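Local coordinates for ATP phosphoribosyltransferase regulatory subunit (Thermotoga maritima, PDB 1USY), which is probably required for the first step of histidine biosynthesis and may allow feedback regulation of ATP phosphoribosyltransferase activity by histidine, at residues E7-F12 with W74-V79; S22-P27 with E52-T57; K56-H61 with S69-W74; L93-V98 with E111-S116. All coordinates share one frame; numbering follows the deposited sequence.

Interaction 1 of 4, residues E7-F12 with W74-V79; sequences EKVFSF and WYADFV
The Phe12 ring meets strand 71-83 obliquely, its CE2 atom standing 4.1 Å from Trp74 CB and 3.9 Å from Tyr75 O. Phe12 CD2 in turn approaches the Trp74 ring obliquely, the two aromatic side chains passing alongside one another and pointing opposite ways. Phe12 CG lies anti to the backbone N (chi1 -179°), which carries the ring off the helix towards the strand. The Trp74 ring is also engaged from elsewhere: Tyr13 of the same chain meets it with planes at about 50°, and Phe6 of the second subunit packs edge-to-face with it. One helical turn before Phe12, Val9 supplies the other apolar touch, with CG1 at 3.8 Å from Ala76 CB. That branch is the one lying anti to the valine N, while the methyl of Ala76 points toward the helix. No hydrogen bond joins the two segments, and all the residues that touch are buried. The helix and strand axes pass 9.8 Å apart and run nearly antiparallel, at 158°. Across helix 6-16, Phe10 stacks on Phe10 of the second subunit, so this layer lies at the subunit interface. A helix laid against the sheet and facing a partner subunit is consistent with motif 1 of class II aminoacyl-tRNA synthetases, the family to which this protein belongs.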
loop_
_atom_site.group_PDB
_atom_site.type_symbol
_atom_site.label_atom_id
_atom_site.label_comp_id
_atom_site.label_asym_id
_atom_site.label_seq_id
_atom_site.Cartn_x
_atom_site.Cartn_y
_atom_site.Cartn_z
ATOM N N GLU B 7 -31.793 -20.108 3.268
ATOM C CA GLU B 7 -32.409 -21.425 3.411
ATOM C C GLU B 7 -31.409 -22.508 2.981
ATOM O O GLU B 7 -31.382 -23.596 3.559
ATOM C CB GLU B 7 -33.657 -21.535 2.528
ATOM C CG GLU B 7 -34.967 -21.822 3.259
ATOM N N LYS B 8 -30.599 -22.210 1.961
ATOM C CA LYS B 8 -29.662 -23.190 1.407
ATOM C C LYS B 8 -28.506 -23.384 2.383
ATOM O O LYS B 8 -28.066 -24.516 2.648
ATOM C CB LYS B 8 -29.191 -22.796 0.001
ATOM C CG LYS B 8 -30.190 -23.223 -1.102
ATOM C CD LYS B 8 -29.914 -22.624 -2.499
ATOM C CE LYS B 8 -31.047 -23.009 -3.476
ATOM N NZ LYS B 8 -31.241 -22.137 -4.684
ATOM N N VAL B 9 -28.083 -22.277 2.976
ATOM C CA VAL B 9 -27.092 -22.303 4.051
ATOM C C VAL B 9 -27.577 -23.067 5.290
ATOM O O VAL B 9 -26.836 -23.877 5.814
ATOM C CB VAL B 9 -26.611 -20.904 4.412
ATOM C CG1 VAL B 9 -25.417 -20.993 5.239
ATOM C CG2 VAL B 9 -26.268 -20.157 3.141
ATOM N N PHE B 10 -28.813 -22.842 5.731
ATOM C CA PHE B 10 -29.359 -23.574 6.876
ATOM C C PHE B 10 -29.451 -25.066 6.589
ATOM O O PHE B 10 -29.106 -25.907 7.438
ATOM C CB PHE B 10 -30.754 -23.061 7.249
ATOM C CG PHE B 10 -31.482 -23.946 8.270
ATOM C CD1 PHE B 10 -31.128 -23.922 9.628
ATOM C CD2 PHE B 10 -32.511 -24.798 7.873
ATOM C CE1 PHE B 10 -31.796 -24.721 10.562
ATOM C CE2 PHE B 10 -33.176 -25.600 8.795
ATOM C CZ PHE B 10 -32.810 -25.554 10.150
ATOM N N SER B 11 -29.944 -25.381 5.390
ATOM C CA SER B 11 -30.106 -26.749 4.950
ATOM C C SER B 11 -28.779 -27.518 4.989
ATOM O O SER B 11 -28.723 -28.617 5.536
ATOM C CB SER B 11 -30.706 -26.761 3.544
ATOM O OG SER B 11 -30.814 -28.088 3.030
ATOM N N PHE B 12 -27.735 -26.908 4.423
ATOM C CA PHE B 12 -26.392 -27.473 4.331
ATOM C C PHE B 12 -25.807 -27.689 5.713
ATOM O O PHE B 12 -25.196 -28.704 5.969
ATOM C CB PHE B 12 -25.467 -26.539 3.521
ATOM C CG PHE B 12 -24.077 -27.059 3.369
ATOM C CD1 PHE B 12 -23.801 -28.074 2.445
ATOM C CD2 PHE B 12 -23.036 -26.531 4.124
ATOM C CE1 PHE B 12 -22.515 -28.581 2.312
ATOM C CE2 PHE B 12 -21.721 -27.010 3.988
ATOM C CZ PHE B 12 -21.462 -28.046 3.087
ATOM N N TRP B 74 -17.550 -27.617 8.774
ATOM C CA TRP B 74 -18.244 -27.061 7.616
ATOM C C TRP B 74 -18.095 -25.566 7.664
ATOM O O TRP B 74 -17.980 -24.980 8.748
ATOM C CB TRP B 74 -19.731 -27.460 7.580
ATOM C CG TRP B 74 -20.544 -26.816 8.612
ATOM C CD1 TRP B 74 -20.797 -27.283 9.867
ATOM C CD2 TRP B 74 -21.235 -25.577 8.506
ATOM N NE1 TRP B 74 -21.610 -26.410 10.556
ATOM C CE2 TRP B 74 -21.893 -25.349 9.746
ATOM C CE3 TRP B 74 -21.374 -24.626 7.495
ATOM C CZ2 TRP B 74 -22.662 -24.201 9.997
ATOM C CZ3 TRP B 74 -22.122 -23.477 7.754
ATOM C CH2 TRP B 74 -22.754 -23.270 8.991
ATOM N N TYR B 75 -18.092 -24.943 6.492
ATOM C CA TYR B 75 -18.029 -23.495 6.394
ATOM C C TYR B 75 -19.054 -22.955 5.395
ATOM O O TYR B 75 -19.703 -23.751 4.673
ATOM C CB TYR B 75 -16.609 -23.044 6.044
ATOM C CG TYR B 75 -16.075 -23.680 4.793
ATOM C CD1 TYR B 75 -16.394 -23.166 3.536
ATOM C CD2 TYR B 75 -15.263 -24.816 4.854
ATOM C CE1 TYR B 75 -15.923 -23.758 2.381
ATOM C CE2 TYR B 75 -14.774 -25.413 3.687
ATOM C CZ TYR B 75 -15.116 -24.865 2.459
ATOM O OH TYR B 75 -14.649 -25.416 1.289
ATOM N N ALA B 76 -19.180 -21.615 5.379
ATOM C CA ALA B 76 -20.086 -20.834 4.547
ATOM C C ALA B 76 -19.648 -19.373 4.531
ATOM O O ALA B 76 -20.057 -18.551 5.394
ATOM C CB ALA B 76 -21.579 -20.938 5.061
ATOM N N ASP B 77 -18.821 -19.038 3.550
ATOM C CA ASP B 77 -18.315 -17.691 3.392
ATOM C C ASP B 77 -17.767 -17.417 1.981
ATOM O O ASP B 77 -17.749 -18.282 1.085
ATOM C CB ASP B 77 -17.228 -17.438 4.428
ATOM C CG ASP B 77 -17.269 -16.013 5.011
ATOM O OD1 ASP B 77 -16.867 -15.881 6.177
ATOM O OD2 ASP B 77 -17.667 -14.975 4.417
ATOM N N PHE B 78 -17.315 -16.193 1.794
ATOM C CA PHE B 78 -16.718 -15.801 0.563
ATOM C C PHE B 78 -15.315 -16.352 0.472
ATOM O O PHE B 78 -14.626 -16.421 1.481
ATOM C CB PHE B 78 -16.734 -14.295 0.470
ATOM C CG PHE B 78 -18.099 -13.739 0.216
ATOM C CD1 PHE B 78 -18.789 -13.072 1.205
ATOM C CD2 PHE B 78 -18.717 -13.929 -1.016
ATOM C CE1 PHE B 78 -20.088 -12.576 0.944
ATOM C CE2 PHE B 78 -19.997 -13.426 -1.278
ATOM C CZ PHE B 78 -20.678 -12.762 -0.314
ATOM N N VAL B 79 -14.938 -16.812 -0.734
ATOM C CA VAL B 79 -13.558 -17.165 -1.087
ATOM C C VAL B 79 -13.194 -16.197 -2.192
ATOM O O VAL B 79 -13.979 -16.008 -3.103
ATOM C CB VAL B 79 -13.483 -18.602 -1.590
ATOM C CG1 VAL B 79 -12.084 -18.951 -2.080
ATOM C CG2 VAL B 79 -13.946 -19.558 -0.499
#

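Interaction 2 of 4, residues S22-P27 with E52-T57; sequences SPFFVP and EDFTKT
This is a buried, wholly apolar contact between the chain running on from strand 22-23 and the first turn of helix 54-63. Phe24 and Phe54 meet edge to edge, each near the plane of the other's ring, with Phe24 CD2 4.0 Å from Phe54 CE2. Thr57 adds its methyl group in the plane of the Phe24 ring, CG2 lying 4.0 Å from Phe24 CE2. The same methyl reaches Val26 CG2 tip to tip, also at 4.0 Å; it stands anti to the Thr57 N (chi1 -76°, measured to OG1). The helix start behind these residues is capped by Asp53 at the N-cap. Its OD1 accepts from Lys56 N at 3.2 Å and from Thr55 OG1 at 3.0 Å, both from the same face of the plane of its C=O group. Met1 and Asp2 of the second subunit pack on Phe24 and Val26, while within the chain Phe54 stacks on Tyr75 of strand 71-83, and Phe24 reaches Val73 of that strand and Val58 of helix 54-63.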
loop_
_atom_site.group_PDB
_atom_site.type_symbol
_atom_site.label_atom_id
_atom_site.label_comp_id
_atom_site.label_asym_id
_atom_site.label_seq_id
_atom_site.Cartn_x
_atom_site.Cartn_y
_atom_site.Cartn_z
ATOM N N SER B 22 -18.635 -29.472 12.348
ATOM C CA SER B 22 -18.859 -28.372 13.238
ATOM C C SER B 22 -18.531 -27.033 12.504
ATOM O O SER B 22 -17.720 -27.020 11.574
ATOM C CB SER B 22 -18.065 -28.647 14.524
ATOM O OG SER B 22 -17.258 -27.567 14.835
ATOM N N PRO B 23 -19.159 -25.919 12.883
ATOM C CA PRO B 23 -19.060 -24.702 12.078
ATOM C C PRO B 23 -17.682 -24.050 12.188
ATOM O O PRO B 23 -17.005 -24.145 13.205
ATOM C CB PRO B 23 -20.175 -23.806 12.632
ATOM C CG PRO B 23 -20.691 -24.498 13.902
ATOM C CD PRO B 23 -19.922 -25.710 14.124
ATOM N N PHE B 24 -17.218 -23.467 11.103
ATOM C CA PHE B 24 -15.885 -22.875 11.092
ATOM C C PHE B 24 -16.011 -21.524 10.411
ATOM O O PHE B 24 -16.100 -21.473 9.200
ATOM C CB PHE B 24 -14.916 -23.792 10.341
ATOM C CG PHE B 24 -13.550 -23.221 10.181
ATOM C CD1 PHE B 24 -12.601 -23.389 11.168
ATOM C CD2 PHE B 24 -13.203 -22.507 9.040
ATOM C CE1 PHE B 24 -11.307 -22.843 11.025
ATOM C CE2 PHE B 24 -11.938 -21.957 8.883
ATOM C CZ PHE B 24 -10.983 -22.132 9.872
ATOM N N PHE B 25 -16.064 -20.447 11.199
ATOM C CA PHE B 25 -16.185 -19.075 10.680
ATOM C C PHE B 25 -15.032 -18.221 11.128
ATOM O O PHE B 25 -14.823 -18.057 12.326
ATOM C CB PHE B 25 -17.473 -18.420 11.156
ATOM C CG PHE B 25 -18.694 -18.896 10.439
ATOM C CD1 PHE B 25 -19.239 -20.140 10.725
ATOM C CD2 PHE B 25 -19.294 -18.104 9.471
ATOM C CE1 PHE B 25 -20.388 -20.605 10.054
ATOM C CE2 PHE B 25 -20.425 -18.550 8.799
ATOM C CZ PHE B 25 -20.986 -19.833 9.117
ATOM N N VAL B 26 -14.302 -17.669 10.156
ATOM C CA VAL B 26 -13.137 -16.828 10.395
ATOM C C VAL B 26 -13.100 -15.583 9.507
ATOM O O VAL B 26 -13.720 -15.542 8.460
ATOM C CB VAL B 26 -11.795 -17.594 10.186
ATOM C CG1 VAL B 26 -11.690 -18.741 11.122
ATOM C CG2 VAL B 26 -11.642 -18.065 8.744
ATOM N N PRO B 27 -12.387 -14.548 9.958
ATOM C CA PRO B 27 -12.167 -13.347 9.159
ATOM C C PRO B 27 -11.586 -13.616 7.813
ATOM O O PRO B 27 -10.695 -14.433 7.711
ATOM C CB PRO B 27 -11.134 -12.582 9.986
ATOM C CG PRO B 27 -11.451 -12.948 11.367
ATOM C CD PRO B 27 -11.820 -14.417 11.309
ATOM N N GLU B 52 -8.259 -17.452 0.057
ATOM C CA GLU B 52 -8.238 -17.869 -1.342
ATOM C C GLU B 52 -8.544 -19.339 -1.439
ATOM O O GLU B 52 -8.905 -19.824 -2.497
ATOM C CB GLU B 52 -6.870 -17.617 -1.956
ATOM C CG GLU B 52 -6.627 -16.164 -2.294
ATOM C CD GLU B 52 -5.319 -15.922 -3.033
ATOM O OE1 GLU B 52 -4.290 -15.605 -2.383
ATOM O OE2 GLU B 52 -5.321 -16.019 -4.274
ATOM N N ASP B 53 -8.416 -20.062 -0.339
ATOM C CA ASP B 53 -8.646 -21.501 -0.381
ATOM C C ASP B 53 -9.046 -21.976 0.996
ATOM O O ASP B 53 -8.223 -21.922 1.923
ATOM C CB ASP B 53 -7.363 -22.230 -0.832
ATOM C CG ASP B 53 -7.543 -23.742 -0.951
ATOM O OD1 ASP B 53 -8.316 -24.326 -0.155
ATOM N N PHE B 54 -10.283 -22.458 1.138
ATOM C CA PHE B 54 -10.777 -22.823 2.466
ATOM C C PHE B 54 -9.982 -23.913 3.131
ATOM O O PHE B 54 -9.771 -23.861 4.344
ATOM C CB PHE B 54 -12.280 -23.119 2.516
ATOM C CG PHE B 54 -13.048 -22.071 3.255
ATOM C CD1 PHE B 54 -13.772 -21.121 2.577
ATOM C CD2 PHE B 54 -12.967 -21.976 4.638
ATOM C CE1 PHE B 54 -14.443 -20.108 3.288
ATOM C CE2 PHE B 54 -13.645 -20.976 5.349
ATOM C CZ PHE B 54 -14.367 -20.037 4.673
ATOM N N THR B 55 -9.492 -24.876 2.346
ATOM C CA THR B 55 -8.746 -25.977 2.949
ATOM C C THR B 55 -7.410 -25.455 3.424
ATOM O O THR B 55 -6.965 -25.829 4.488
ATOM C CB THR B 55 -8.619 -27.210 2.024
ATOM O OG1 THR B 55 -7.619 -26.953 1.054
ATOM C CG2 THR B 55 -9.876 -27.372 1.174
ATOM N N LYS B 56 -6.814 -24.538 2.670
ATOM C CA LYS B 56 -5.567 -23.897 3.066
ATOM C C LYS B 56 -5.792 -23.142 4.380
ATOM O O LYS B 56 -5.019 -23.267 5.313
ATOM C CB LYS B 56 -5.091 -22.954 1.957
ATOM C CG LYS B 56 -3.597 -22.586 1.971
ATOM C CD LYS B 56 -3.114 -22.123 0.573
ATOM C CE LYS B 56 -1.896 -22.916 0.047
ATOM N NZ LYS B 56 -1.947 -23.070 -1.446
ATOM N N THR B 57 -6.899 -22.412 4.459
ATOM C CA THR B 57 -7.290 -21.708 5.676
ATOM C C THR B 57 -7.587 -22.619 6.864
ATOM O O THR B 57 -7.129 -22.371 7.957
ATOM C CB THR B 57 -8.514 -20.832 5.385
ATOM O OG1 THR B 57 -8.090 -19.675 4.660
ATOM C CG2 THR B 57 -9.102 -20.283 6.681
#

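Interaction 3 of 4, residues K56-H61 with S69-W74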
loop_
_atom_site.group_PDB
_atom_site.type_symbol
_atom_site.label_atom_id
_atom_site.label_comp_id
_atom_site.label_asym_id
_atom_site.label_seq_id
_atom_site.Cartn_x
_atom_site.Cartn_y
_atom_site.Cartn_z
ATOM N N LYS B 56 -6.814 -24.538 2.670
ATOM C CA LYS B 56 -5.567 -23.897 3.066
ATOM C C LYS B 56 -5.792 -23.142 4.380
ATOM O O LYS B 56 -5.019 -23.267 5.313
ATOM C CB LYS B 56 -5.091 -22.954 1.957
ATOM C CG LYS B 56 -3.597 -22.586 1.971
ATOM C CD LYS B 56 -3.114 -22.123 0.573
ATOM C CE LYS B 56 -1.896 -22.916 0.047
ATOM N NZ LYS B 56 -1.947 -23.070 -1.446
ATOM N N THR B 57 -6.899 -22.412 4.459
ATOM C CA THR B 57 -7.290 -21.708 5.676
ATOM C C THR B 57 -7.587 -22.619 6.864
ATOM O O THR B 57 -7.129 -22.371 7.957
ATOM C CB THR B 57 -8.514 -20.832 5.385
ATOM O OG1 THR B 57 -8.090 -19.675 4.660
ATOM C CG2 THR B 57 -9.102 -20.283 6.681
ATOM N N VAL B 58 -8.387 -23.650 6.665
ATOM C CA VAL B 58 -8.759 -24.497 7.775
ATOM C C VAL B 58 -7.479 -25.150 8.262
ATOM O O VAL B 58 -7.278 -25.334 9.457
ATOM C CB VAL B 58 -9.840 -25.509 7.356
ATOM C CG1 VAL B 58 -10.015 -26.610 8.385
ATOM C CG2 VAL B 58 -11.187 -24.784 7.092
ATOM N N LEU B 59 -6.571 -25.420 7.331
ATOM C CA LEU B 59 -5.319 -26.101 7.652
ATOM C C LEU B 59 -4.303 -25.300 8.446
ATOM O O LEU B 59 -3.600 -25.887 9.258
ATOM C CB LEU B 59 -4.662 -26.675 6.406
ATOM C CG LEU B 59 -4.897 -28.181 6.315
ATOM C CD1 LEU B 59 -4.965 -28.593 4.879
ATOM C CD2 LEU B 59 -3.766 -28.896 7.028
ATOM N N ASN B 60 -4.212 -23.989 8.207
ATOM C CA ASN B 60 -3.399 -23.125 9.054
ATOM C C ASN B 60 -3.926 -23.077 10.480
ATOM O O ASN B 60 -3.162 -23.220 11.419
ATOM C CB ASN B 60 -3.300 -21.699 8.497
ATOM C CG ASN B 60 -2.262 -21.564 7.395
ATOM O OD1 ASN B 60 -1.185 -22.193 7.433
ATOM N ND2 ASN B 60 -2.580 -20.741 6.396
ATOM N N HIS B 61 -5.237 -22.898 10.629
ATOM C CA HIS B 61 -5.876 -22.797 11.945
ATOM C C HIS B 61 -5.825 -24.047 12.811
ATOM O O HIS B 61 -5.967 -23.967 14.019
ATOM C CB HIS B 61 -7.313 -22.347 11.782
ATOM C CG HIS B 61 -7.431 -20.920 11.358
ATOM N ND1 HIS B 61 -8.298 -20.035 11.959
ATOM C CD2 HIS B 61 -6.779 -20.217 10.402
ATOM C CE1 HIS B 61 -8.181 -18.851 11.382
ATOM N NE2 HIS B 61 -7.272 -18.938 10.431
ATOM N N SER B 69 -5.022 -32.009 16.259
ATOM C CA SER B 69 -6.451 -32.256 16.433
ATOM C C SER B 69 -7.233 -32.732 15.202
ATOM O O SER B 69 -7.056 -32.241 14.087
ATOM C CB SER B 69 -7.136 -31.012 17.040
ATOM O OG SER B 69 -6.871 -29.836 16.281
ATOM N N GLN B 70 -8.114 -33.692 15.441
ATOM C CA GLN B 70 -9.062 -34.137 14.439
ATOM C C GLN B 70 -10.066 -33.013 14.150
ATOM O O GLN B 70 -10.884 -32.667 14.985
ATOM C CB GLN B 70 -9.778 -35.416 14.903
ATOM C CG GLN B 70 -8.948 -36.323 15.828
ATOM C CD GLN B 70 -8.186 -37.404 15.062
ATOM O OE1 GLN B 70 -8.793 -38.320 14.514
ATOM N NE2 GLN B 70 -6.865 -37.300 15.026
ATOM N N ILE B 71 -9.960 -32.433 12.966
ATOM C CA ILE B 71 -10.835 -31.365 12.493
ATOM C C ILE B 71 -11.922 -31.922 11.571
ATOM O O ILE B 71 -11.607 -32.592 10.594
ATOM C CB ILE B 71 -9.972 -30.324 11.751
ATOM C CG1 ILE B 71 -9.710 -29.147 12.674
ATOM C CG2 ILE B 71 -10.615 -29.852 10.441
ATOM C CD1 ILE B 71 -8.419 -29.252 13.419
ATOM N N LYS B 72 -13.187 -31.654 11.909
ATOM C CA LYS B 72 -14.343 -32.013 11.083
ATOM C C LYS B 72 -15.246 -30.812 10.961
ATOM O O LYS B 72 -16.197 -30.692 11.738
ATOM C CB LYS B 72 -15.155 -33.151 11.701
ATOM C CG LYS B 72 -15.663 -34.138 10.683
ATOM C CD LYS B 72 -16.617 -35.157 11.254
ATOM C CE LYS B 72 -16.927 -36.197 10.188
ATOM N NZ LYS B 72 -17.950 -37.211 10.599
ATOM N N VAL B 73 -14.977 -29.935 9.990
ATOM C CA VAL B 73 -15.708 -28.664 9.918
ATOM C C VAL B 73 -16.529 -28.465 8.663
ATOM O O VAL B 73 -16.247 -29.067 7.630
ATOM C CB VAL B 73 -14.768 -27.431 10.039
ATOM C CG1 VAL B 73 -14.100 -27.407 11.408
ATOM C CG2 VAL B 73 -13.758 -27.372 8.873
ATOM N N TRP B 74 -17.550 -27.617 8.774
ATOM C CA TRP B 74 -18.244 -27.061 7.616
ATOM C C TRP B 74 -18.095 -25.566 7.664
ATOM O O TRP B 74 -17.980 -24.980 8.748
ATOM C CB TRP B 74 -19.731 -27.460 7.580
ATOM C CG TRP B 74 -20.544 -26.816 8.612
ATOM C CD1 TRP B 74 -20.797 -27.283 9.867
ATOM C CD2 TRP B 74 -21.235 -25.577 8.506
ATOM N NE1 TRP B 74 -21.610 -26.410 10.556
ATOM C CE2 TRP B 74 -21.893 -25.349 9.746
ATOM C CE3 TRP B 74 -21.374 -24.626 7.495
ATOM C CZ2 TRP B 74 -22.662 -24.201 9.997
ATOM C CZ3 TRP B 74 -22.122 -23.477 7.754
ATOM C CH2 TRP B 74 -22.754 -23.270 8.991
#
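Val58 presses both of its methyl groups against the side chain of Val73, and its CG1 also reaches Ile71. The CG1 atom of Val58 lies 3.9 Å from Val73 CG2 and equally 3.9 Å from Ile71 CG2, while Val58 CG2 is 4.1 Å from Val73 CG2. The two valines approach tip to tip, whereas Val58 and Ile71 lie alongside each other, heading in opposing senses. With CG1 anti to its backbone N (chi1 167°), Val58 places this branch where it can serve both strand residues. Ile71 and Val73 alternate with Lys72, which points away from the helix and forms a salt bridge with Glu108. The contact has no polar component: it is three branched aliphatic residues, all buried. Phe24 and Glu96 also touch Val58, and Met1 of the second subunit packs on Val58 and Ile71. Helix 54-63 thus rests on the beginning of strand 71-83, the first strand of an antiparallel pair that probably corresponds to motif 2 of the class II synthetase fold.

Interaction 4 of 4, residues L93-V98 with E111-S116; sequences LGLEKV and EIIVES
The carbonyl oxygen of Ile112 is gripped by two donors of one residue: Ser116 OG at 2.7 Å and Ser116 N at 2.8 Å. They arrive from opposite faces of the carbonyl plane, the hydroxyl lying 37° out of it. The serine hydroxyl is therefore bound within its own helix, and what faces strand 86-98 is hydrocarbon. Leu95 carries that side of the contact almost alone. Its CD1 atom lies 3.7 Å from Ile112 CB and 3.8 Å from both Ile112 CG2 and Ile112 CD1, tucked among the branches of the isoleucine as the two side chains meet at a slant. The same Leu95 CD1 is 3.5 Å from Ile113 CD1, which also stands 3.7 Å from Leu95 CG; here the two side chains run by each other from opposing directions. The Leu95 CG is placed anti to the carbonyl carbon (chi1 -46°), directing the fork at the helix. Phe12 of helix 6-16 touches Leu95, Ile112, Ile113 and Ser116, filling in the layer beside them. With no hydrogen bond or salt bridge across the segments, helix 103-120 is held to strand 86-98 here by dispersion and the burial of aliphatic surface, while Ser116 OG bonds within its own helix and Glu96 OE1, on the strand, bonds to the Tyr256 hydroxyl.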
loop_
_atom_site.group_PDB
_atom_site.type_symbol
_atom_site.label_atom_id
_atom_site.label_comp_id
_atom_site.label_asym_id
_atom_site.label_seq_id
_atom_site.Cartn_x
_atom_site.Cartn_y
_atom_site.Cartn_z
ATOM N N LEU B 93 -19.999 -23.019 0.079
ATOM C CA LEU B 93 -20.349 -23.925 1.161
ATOM C C LEU B 93 -19.375 -25.070 1.128
ATOM O O LEU B 93 -19.104 -25.583 0.075
ATOM C CB LEU B 93 -21.775 -24.461 1.013
ATOM C CG LEU B 93 -22.874 -23.408 0.988
ATOM C CD1 LEU B 93 -24.310 -24.017 1.025
ATOM C CD2 LEU B 93 -22.697 -22.423 2.125
ATOM N N GLY B 94 -18.848 -25.494 2.270
ATOM C CA GLY B 94 -17.920 -26.610 2.249
ATOM C C GLY B 94 -17.637 -27.409 3.496
ATOM O O GLY B 94 -18.050 -27.073 4.608
ATOM N N LEU B 95 -16.936 -28.512 3.290
ATOM C CA LEU B 95 -16.617 -29.433 4.366
ATOM C C LEU B 95 -15.136 -29.688 4.310
ATOM O O LEU B 95 -14.484 -29.481 3.294
ATOM C CB LEU B 95 -17.363 -30.754 4.232
ATOM C CG LEU B 95 -18.850 -30.728 3.911
ATOM C CD1 LEU B 95 -19.374 -32.128 3.466
ATOM C CD2 LEU B 95 -19.627 -30.182 5.107
ATOM N N GLU B 96 -14.613 -30.162 5.426
ATOM C CA GLU B 96 -13.214 -30.457 5.574
ATOM C C GLU B 96 -13.092 -31.483 6.716
ATOM O O GLU B 96 -13.497 -31.199 7.845
ATOM C CB GLU B 96 -12.514 -29.147 5.899
ATOM C CG GLU B 96 -11.189 -28.941 5.214
ATOM C CD GLU B 96 -11.265 -29.021 3.706
ATOM O OE1 GLU B 96 -10.731 -30.008 3.177
ATOM O OE2 GLU B 96 -11.806 -28.095 3.047
ATOM N N LYS B 97 -12.607 -32.691 6.410
ATOM C CA LYS B 97 -12.258 -33.692 7.442
ATOM C C LYS B 97 -10.764 -34.066 7.403
ATOM O O LYS B 97 -10.272 -34.630 6.435
ATOM C CB LYS B 97 -13.124 -34.937 7.331
ATOM C CG LYS B 97 -12.550 -36.146 8.024
ATOM C CD LYS B 97 -13.304 -36.597 9.269
ATOM C CE LYS B 97 -12.554 -37.815 9.878
ATOM N NZ LYS B 97 -13.152 -38.438 11.068
ATOM N N VAL B 98 -10.037 -33.702 8.448
ATOM C CA VAL B 98 -8.627 -34.040 8.559
ATOM C C VAL B 98 -8.437 -34.576 9.959
ATOM O O VAL B 98 -8.623 -33.819 10.923
ATOM C CB VAL B 98 -7.701 -32.807 8.429
ATOM C CG1 VAL B 98 -6.235 -33.227 8.460
ATOM C CG2 VAL B 98 -8.019 -31.993 7.184
ATOM N N GLU B 111 -21.281 -37.292 0.088
ATOM C CA GLU B 111 -22.689 -37.542 0.180
ATOM C C GLU B 111 -23.403 -36.242 0.502
ATOM O O GLU B 111 -24.406 -35.921 -0.136
ATOM C CB GLU B 111 -22.982 -38.718 1.119
ATOM C CG GLU B 111 -23.773 -38.413 2.377
ATOM C CD GLU B 111 -25.207 -38.043 2.077
ATOM O OE1 GLU B 111 -25.854 -38.798 1.305
ATOM O OE2 GLU B 111 -25.673 -36.992 2.594
ATOM N N ILE B 112 -22.843 -35.456 1.421
ATOM C CA ILE B 112 -23.379 -34.123 1.733
ATOM C C ILE B 112 -23.286 -33.115 0.555
ATOM O O ILE B 112 -24.273 -32.460 0.249
ATOM C CB ILE B 112 -22.703 -33.561 2.998
ATOM C CG1 ILE B 112 -22.934 -34.482 4.173
ATOM C CG2 ILE B 112 -23.193 -32.167 3.333
ATOM C CD1 ILE B 112 -22.019 -34.179 5.328
ATOM N N ILE B 113 -22.127 -33.005 -0.092
ATOM C CA ILE B 113 -21.957 -32.061 -1.193
ATOM C C ILE B 113 -22.918 -32.430 -2.334
ATOM O O ILE B 113 -23.647 -31.580 -2.830
ATOM C CB ILE B 113 -20.473 -31.992 -1.714
ATOM C CG1 ILE B 113 -19.482 -31.352 -0.730
ATOM C CG2 ILE B 113 -20.397 -31.184 -3.009
ATOM C CD1 ILE B 113 -20.049 -30.589 0.365
ATOM N N VAL B 114 -22.923 -33.699 -2.742
ATOM C CA VAL B 114 -23.803 -34.141 -3.828
ATOM C C VAL B 114 -25.265 -33.908 -3.450
ATOM O O VAL B 114 -26.020 -33.305 -4.237
ATOM C CB VAL B 114 -23.590 -35.650 -4.205
ATOM C CG1 VAL B 114 -24.728 -36.200 -5.084
ATOM C CG2 VAL B 114 -22.236 -35.872 -4.869
ATOM N N GLU B 115 -25.679 -34.393 -2.273
ATOM C CA GLU B 115 -27.078 -34.218 -1.853
ATOM C C GLU B 115 -27.442 -32.735 -1.835
ATOM O O GLU B 115 -28.555 -32.355 -2.287
ATOM C CB GLU B 115 -27.358 -34.815 -0.487
ATOM C CG GLU B 115 -28.777 -34.569 -0.017
ATOM C CD GLU B 115 -29.031 -35.085 1.372
ATOM O OE1 GLU B 115 -28.241 -35.905 1.859
ATOM O OE2 GLU B 115 -30.036 -34.679 1.990
ATOM N N SER B 116 -26.506 -31.916 -1.341
ATOM C CA SER B 116 -26.685 -30.470 -1.337
ATOM C C SER B 116 -26.821 -29.908 -2.739
ATOM O O SER B 116 -27.639 -29.019 -2.980
ATOM C CB SER B 116 -25.535 -29.765 -0.616
ATOM O OG SER B 116 -25.547 -30.138 0.748
#

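How the interactions relate
Strand 71-83 ties the set together: it serves interactions 1 and 3, and it is flanked in the mixed sheet by strand 22-23, from which interaction 2 runs on, and strand 86-98, used by interaction 4. Backbone bonds run to both neighbours. Trp74 and Ala76 face helix 6-16, whereas Ile71 and Val73 face helix 54-63, so the two helices pack on opposite sides of the strand. Interactions 2 and 3 share that second helix, their centres about 7 Å apart; those of 1 and 4 are about 10 Å apart. Interactions 2 and 3 fall within the chain span of interaction 1, and interaction 4 follows. The first three touch the second subunit, so this layer packs within and between chains.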